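PDB 4NEK: enoyl-CoA hydratase/carnithine racemase, which belongs to the crotonase-like enoyl-CoA hydratase/isomerase family and probably acts on enoyl-CoA thioesters, perhaps shifting the double bond between the 3 and 2 positions. Local coordinates for the interface of chains A and B. Coordinates in Å, arbitrary orientation; residue numbers count along the deposited sequence, not the author numbering. Chains: chain A/B, Enoyl-CoA hydratase/carnithine racemase.

The interface of chains A and B. Residues chain A 222-224, 226-227, 230; chain B 69, 72-76, 133-134, 136.
One face of helix 215-230 of chain A packs against three pieces of chain B: the end of helix 66-69, the loop 72-76 that follows it, and the loop carrying B:Ile133 and B:Val134. Crotonase-family enzymes commonly assemble as trimers or pairs of trimers, and the six-chain deposited assembly suits a subunit contact of that kind. The polar part centres on the carboxylate of A:Asp227, which accepts from two successive backbone amides of the loop. A:Asp227 OD1 accepts from B:Leu75 N at 2.6 Å, nearly along the C-O axis, and from B:Ser76 N at 3.2 Å through the syn lone pair (162° at H). A:Asp227 OD2 takes the hydroxyl OG of B:Ser76 at 2.6 Å, again on its syn side, so both oxygens are gripped and rotation of the carboxylate is restrained. An alanine here would remove both carboxylate oxygens that accept from B:Leu75 N, B:Ser76 N and B:Ser76 OG, and would probably loosen the 74-76 loop against the helix. Beside it A:Phe226, with CG anti to the backbone N (chi1 -168°), inserts its ring between the two loops. B:Leu75 crosses A:Phe226 at about a right angle, setting CD2 over one face of its ring, 4.0 Å from the centroid, while B:Ile133 runs alongside and touches A:Phe226 CE2 with CD1. A:Leu230 lays CD1 against the backbone at B:Ala74 CA (3.6 Å). At the ring tip, A:Phe226 CZ meets B:Phe69 CE1 edge to edge at 3.7 Å.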
ATOM      1  N   GLU A 222     -13.050 -26.512  16.682  1.00 27.57           N
ATOM      2  CA  GLU A 222     -13.582 -26.392  15.343  1.00 29.57           C
ATOM      3  C   GLU A 222     -14.086 -27.741  14.890  1.00 28.65           C
ATOM      4  O   GLU A 222     -15.170 -27.854  14.310  1.00 27.90           O
ATOM      5  CB  GLU A 222     -12.531 -25.934  14.353  1.00 33.66           C
ATOM      6  CG  GLU A 222     -12.151 -24.469  14.453  1.00 37.97           C
ATOM      7  CD  GLU A 222     -10.981 -24.071  13.548  1.00 40.77           C
ATOM      8  OE1 GLU A 222     -10.206 -24.978  13.139  1.00 42.44           O
ATOM      9  OE2 GLU A 222     -10.813 -22.853  13.278  1.00 42.01           O
ATOM     10  N   ALA A 223     -13.302 -28.765  15.168  1.00 27.63           N
ATOM     11  CA  ALA A 223     -13.631 -30.105  14.709  1.00 29.12           C
ATOM     12  C   ALA A 223     -14.947 -30.604  15.317  1.00 29.73           C
ATOM     13  O   ALA A 223     -15.739 -31.239  14.635  1.00 29.56           O
ATOM     14  CB  ALA A 223     -12.493 -31.066  15.016  1.00 28.93           C
ATOM     15  N   ALA A 224     -15.171 -30.328  16.597  1.00 32.16           N
ATOM     16  CA  ALA A 224     -16.416 -30.735  17.260  1.00 34.52           C
ATOM     17  C   ALA A 224     -17.602 -30.125  16.551  1.00 34.46           C
ATOM     18  O   ALA A 224     -18.556 -30.815  16.209  1.00 40.04           O
ATOM     19  CB  ALA A 224     -16.402 -30.302  18.707  1.00 35.18           C
ATOM     20  N   PHE A 226     -17.576 -28.916  13.416  1.00 33.56           N
ATOM     21  CA  PHE A 226     -17.510 -29.461  12.061  1.00 33.29           C
ATOM     22  C   PHE A 226     -18.197 -30.815  11.965  1.00 36.71           C
ATOM     23  O   PHE A 226     -18.924 -31.080  11.027  1.00 36.25           O
ATOM     24  CB  PHE A 226     -16.040 -29.583  11.665  1.00 34.27           C
ATOM     25  CG  PHE A 226     -15.790 -29.865  10.217  1.00 32.24           C
ATOM     26  CD1 PHE A 226     -15.926 -31.149   9.710  1.00 34.16           C
ATOM     27  CD2 PHE A 226     -15.327 -28.870   9.378  1.00 32.56           C
ATOM     28  CE1 PHE A 226     -15.631 -31.424   8.371  1.00 31.29           C
ATOM     29  CE2 PHE A 226     -15.039 -29.134   8.036  1.00 35.46           C
ATOM     30  CZ  PHE A 226     -15.170 -30.423   7.538  1.00 30.29           C
ATOM     31  N   ASP A 227     -17.952 -31.685  12.942  1.00 42.53           N
ATOM     32  CA  ASP A 227     -18.572 -33.026  12.966  1.00 46.80           C
ATOM     33  C   ASP A 227     -20.096 -32.948  12.867  1.00 41.48           C
ATOM     34  O   ASP A 227     -20.712 -33.683  12.100  1.00 42.90           O
ATOM     35  CB  ASP A 227     -18.155 -33.808  14.233  1.00 47.01           C
ATOM     36  CG  ASP A 227     -16.667 -34.188  14.241  1.00 48.24           C
ATOM     37  OD1 ASP A 227     -16.035 -34.269  13.158  1.00 48.88           O
ATOM     38  OD2 ASP A 227     -16.107 -34.380  15.340  1.00 51.47           O
ATOM     39  N   LEU A 230     -21.359 -32.257   9.210  1.00 41.57           N
ATOM     40  CA  LEU A 230     -21.355 -33.370   8.276  1.00 43.99           C
ATOM     41  C   LEU A 230     -22.707 -34.075   8.226  1.00 44.75           C
ATOM     42  O   LEU A 230     -23.070 -34.633   7.220  1.00 46.10           O
ATOM     43  CB  LEU A 230     -20.262 -34.374   8.653  1.00 48.31           C
ATOM     44  CG  LEU A 230     -18.824 -33.927   8.409  1.00 45.31           C
ATOM     45  CD1 LEU A 230     -17.876 -34.945   9.005  1.00 50.20           C
ATOM     46  CD2 LEU A 230     -18.554 -33.782   6.925  1.00 48.63           C
TER
ATOM     47  N   PHE B  69     -14.631 -36.316   0.274  1.00 40.97           N
ATOM     48  CA  PHE B  69     -14.945 -35.526   1.438  1.00 40.25           C
ATOM     49  C   PHE B  69     -16.375 -35.713   1.946  1.00 38.09           C
ATOM     50  O   PHE B  69     -16.640 -35.721   3.153  1.00 34.11           O
ATOM     51  CB  PHE B  69     -14.730 -34.062   1.096  1.00 43.28           C
ATOM     52  CG  PHE B  69     -15.267 -33.161   2.132  1.00 45.39           C
ATOM     53  CD1 PHE B  69     -14.640 -33.101   3.359  1.00 45.57           C
ATOM     54  CD2 PHE B  69     -16.444 -32.446   1.926  1.00 46.54           C
ATOM     55  CE1 PHE B  69     -15.154 -32.326   4.362  1.00 49.85           C
ATOM     56  CE2 PHE B  69     -16.965 -31.655   2.926  1.00 47.24           C
ATOM     57  CZ  PHE B  69     -16.324 -31.607   4.157  1.00 48.84           C
ATOM     58  N   TRP B  72     -16.885 -38.443   4.596  1.00 41.66           N
ATOM     59  CA  TRP B  72     -16.292 -38.415   5.930  1.00 40.87           C
ATOM     60  C   TRP B  72     -17.304 -38.578   6.996  1.00 39.44           C
ATOM     61  O   TRP B  72     -18.324 -37.904   7.027  1.00 39.36           O
ATOM     62  CB  TRP B  72     -15.606 -37.105   6.194  1.00 42.23           C
ATOM     63  CG  TRP B  72     -14.381 -36.891   5.415  1.00 45.60           C
ATOM     64  CD1 TRP B  72     -13.885 -37.653   4.384  1.00 48.40           C
ATOM     65  CD2 TRP B  72     -13.486 -35.802   5.602  1.00 43.88           C
ATOM     66  NE1 TRP B  72     -12.692 -37.096   3.924  1.00 45.71           N
ATOM     67  CE2 TRP B  72     -12.436 -35.941   4.650  1.00 43.89           C
ATOM     68  CE3 TRP B  72     -13.481 -34.703   6.486  1.00 43.19           C
ATOM     69  CZ2 TRP B  72     -11.394 -34.994   4.564  1.00 40.25           C
ATOM     70  CZ3 TRP B  72     -12.465 -33.786   6.408  1.00 45.18           C
ATOM     71  CH2 TRP B  72     -11.420 -33.937   5.459  1.00 42.07           C
ATOM     72  N   GLU B  73     -16.977 -39.440   7.929  1.00 44.11           N
ATOM     73  CA  GLU B  73     -17.800 -39.678   9.084  1.00 50.06           C
ATOM     74  C   GLU B  73     -17.571 -38.583  10.148  1.00 40.87           C
ATOM     75  O   GLU B  73     -18.496 -38.097  10.775  1.00 38.77           O
ATOM     76  CB  GLU B  73     -17.374 -41.111   9.421  1.00 59.39           C
ATOM     77  CG  GLU B  73     -17.334 -41.656  10.809  1.00 73.95           C
ATOM     78  CD  GLU B  73     -16.814 -43.115  10.827  1.00 92.71           C
ATOM     79  OE1 GLU B  73     -15.735 -43.419  10.226  1.00 93.22           O
ATOM     80  OE2 GLU B  73     -17.488 -43.979  11.450  1.00 98.42           O
ATOM     81  N   ALA B  74     -16.342 -38.105  10.254  1.00 41.30           N
ATOM     82  CA  ALA B  74     -15.963 -37.040  11.209  1.00 35.71           C
ATOM     83  C   ALA B  74     -14.673 -36.350  10.766  1.00 33.10           C
ATOM     84  O   ALA B  74     -13.875 -36.908  10.011  1.00 30.88           O
ATOM     85  CB  ALA B  74     -15.754 -37.627  12.578  1.00 33.17           C
ATOM     86  N   LEU B  75     -14.455 -35.138  11.248  1.00 32.24           N
ATOM     87  CA  LEU B  75     -13.139 -34.514  11.160  1.00 31.78           C
ATOM     88  C   LEU B  75     -12.315 -34.891  12.394  1.00 32.55           C
ATOM     89  O   LEU B  75     -11.143 -35.245  12.259  1.00 34.12           O
ATOM     90  CB  LEU B  75     -13.242 -32.983  10.991  1.00 30.36           C
ATOM     91  CG  LEU B  75     -11.906 -32.232  11.009  1.00 30.50           C
ATOM     92  CD1 LEU B  75     -10.978 -32.687   9.885  1.00 30.83           C
ATOM     93  CD2 LEU B  75     -12.130 -30.725  10.933  1.00 32.50           C
ATOM     94  N   SER B  76     -12.927 -34.859  13.571  1.00 32.00           N
ATOM     95  CA  SER B  76     -12.226 -35.259  14.817  1.00 36.13           C
ATOM     96  C   SER B  76     -11.625 -36.654  14.684  1.00 36.10           C
ATOM     97  O   SER B  76     -12.300 -37.591  14.323  1.00 34.72           O
ATOM     98  CB  SER B  76     -13.159 -35.244  16.031  1.00 35.13           C
ATOM     99  OG  SER B  76     -13.747 -33.941  16.202  1.00 37.32           O
ATOM    100  N   ILE B 133     -20.420 -26.103   5.756  1.00 34.77           N
ATOM    101  CA  ILE B 133     -19.548 -26.500   6.840  1.00 36.14           C
ATOM    102  C   ILE B 133     -18.766 -25.315   7.406  1.00 37.13           C
ATOM    103  O   ILE B 133     -18.863 -24.210   6.914  1.00 29.55           O
ATOM    104  CB  ILE B 133     -18.625 -27.628   6.398  1.00 39.13           C
ATOM    105  CG1 ILE B 133     -17.741 -27.180   5.251  1.00 42.37           C
ATOM    106  CG2 ILE B 133     -19.466 -28.821   5.943  1.00 43.56           C
ATOM    107  CD1 ILE B 133     -16.727 -28.224   4.821  1.00 42.68           C
ATOM    108  N   VAL B 134     -17.995 -25.574   8.452  1.00 36.41           N
ATOM    109  CA  VAL B 134     -17.184 -24.569   9.070  1.00 32.32           C
ATOM    110  C   VAL B 134     -15.709 -24.738   8.762  1.00 35.15           C
ATOM    111  O   VAL B 134     -15.254 -25.786   8.320  1.00 32.74           O
ATOM    112  CB  VAL B 134     -17.372 -24.547  10.601  1.00 32.38           C
ATOM    113  CG1 VAL B 134     -18.856 -24.390  10.943  1.00 31.64           C
ATOM    114  CG2 VAL B 134     -16.745 -25.776  11.266  1.00 30.07           C
ATOM    115  N   GLU B 136     -11.682 -25.042   9.200  1.00 47.10           N
ATOM    116  CA  GLU B 136     -10.902 -26.049   9.837  1.00 47.58           C
ATOM    117  C   GLU B 136      -9.495 -25.457  10.006  1.00 41.53           C
ATOM    118  O   GLU B 136      -9.209 -24.303   9.619  1.00 34.18           O
ATOM    119  CB  GLU B 136     -10.813 -27.245   8.884  1.00 54.48           C
ATOM    120  CG  GLU B 136      -9.822 -26.952   7.734  1.00 68.28           C
ATOM    121  CD  GLU B 136      -9.988 -27.800   6.490  1.00 87.35           C
ATOM    122  OE1 GLU B 136     -10.873 -28.689   6.457  1.00108.33           O
ATOM    123  OE2 GLU B 136      -9.236 -27.553   5.515  1.00 97.92           O
TER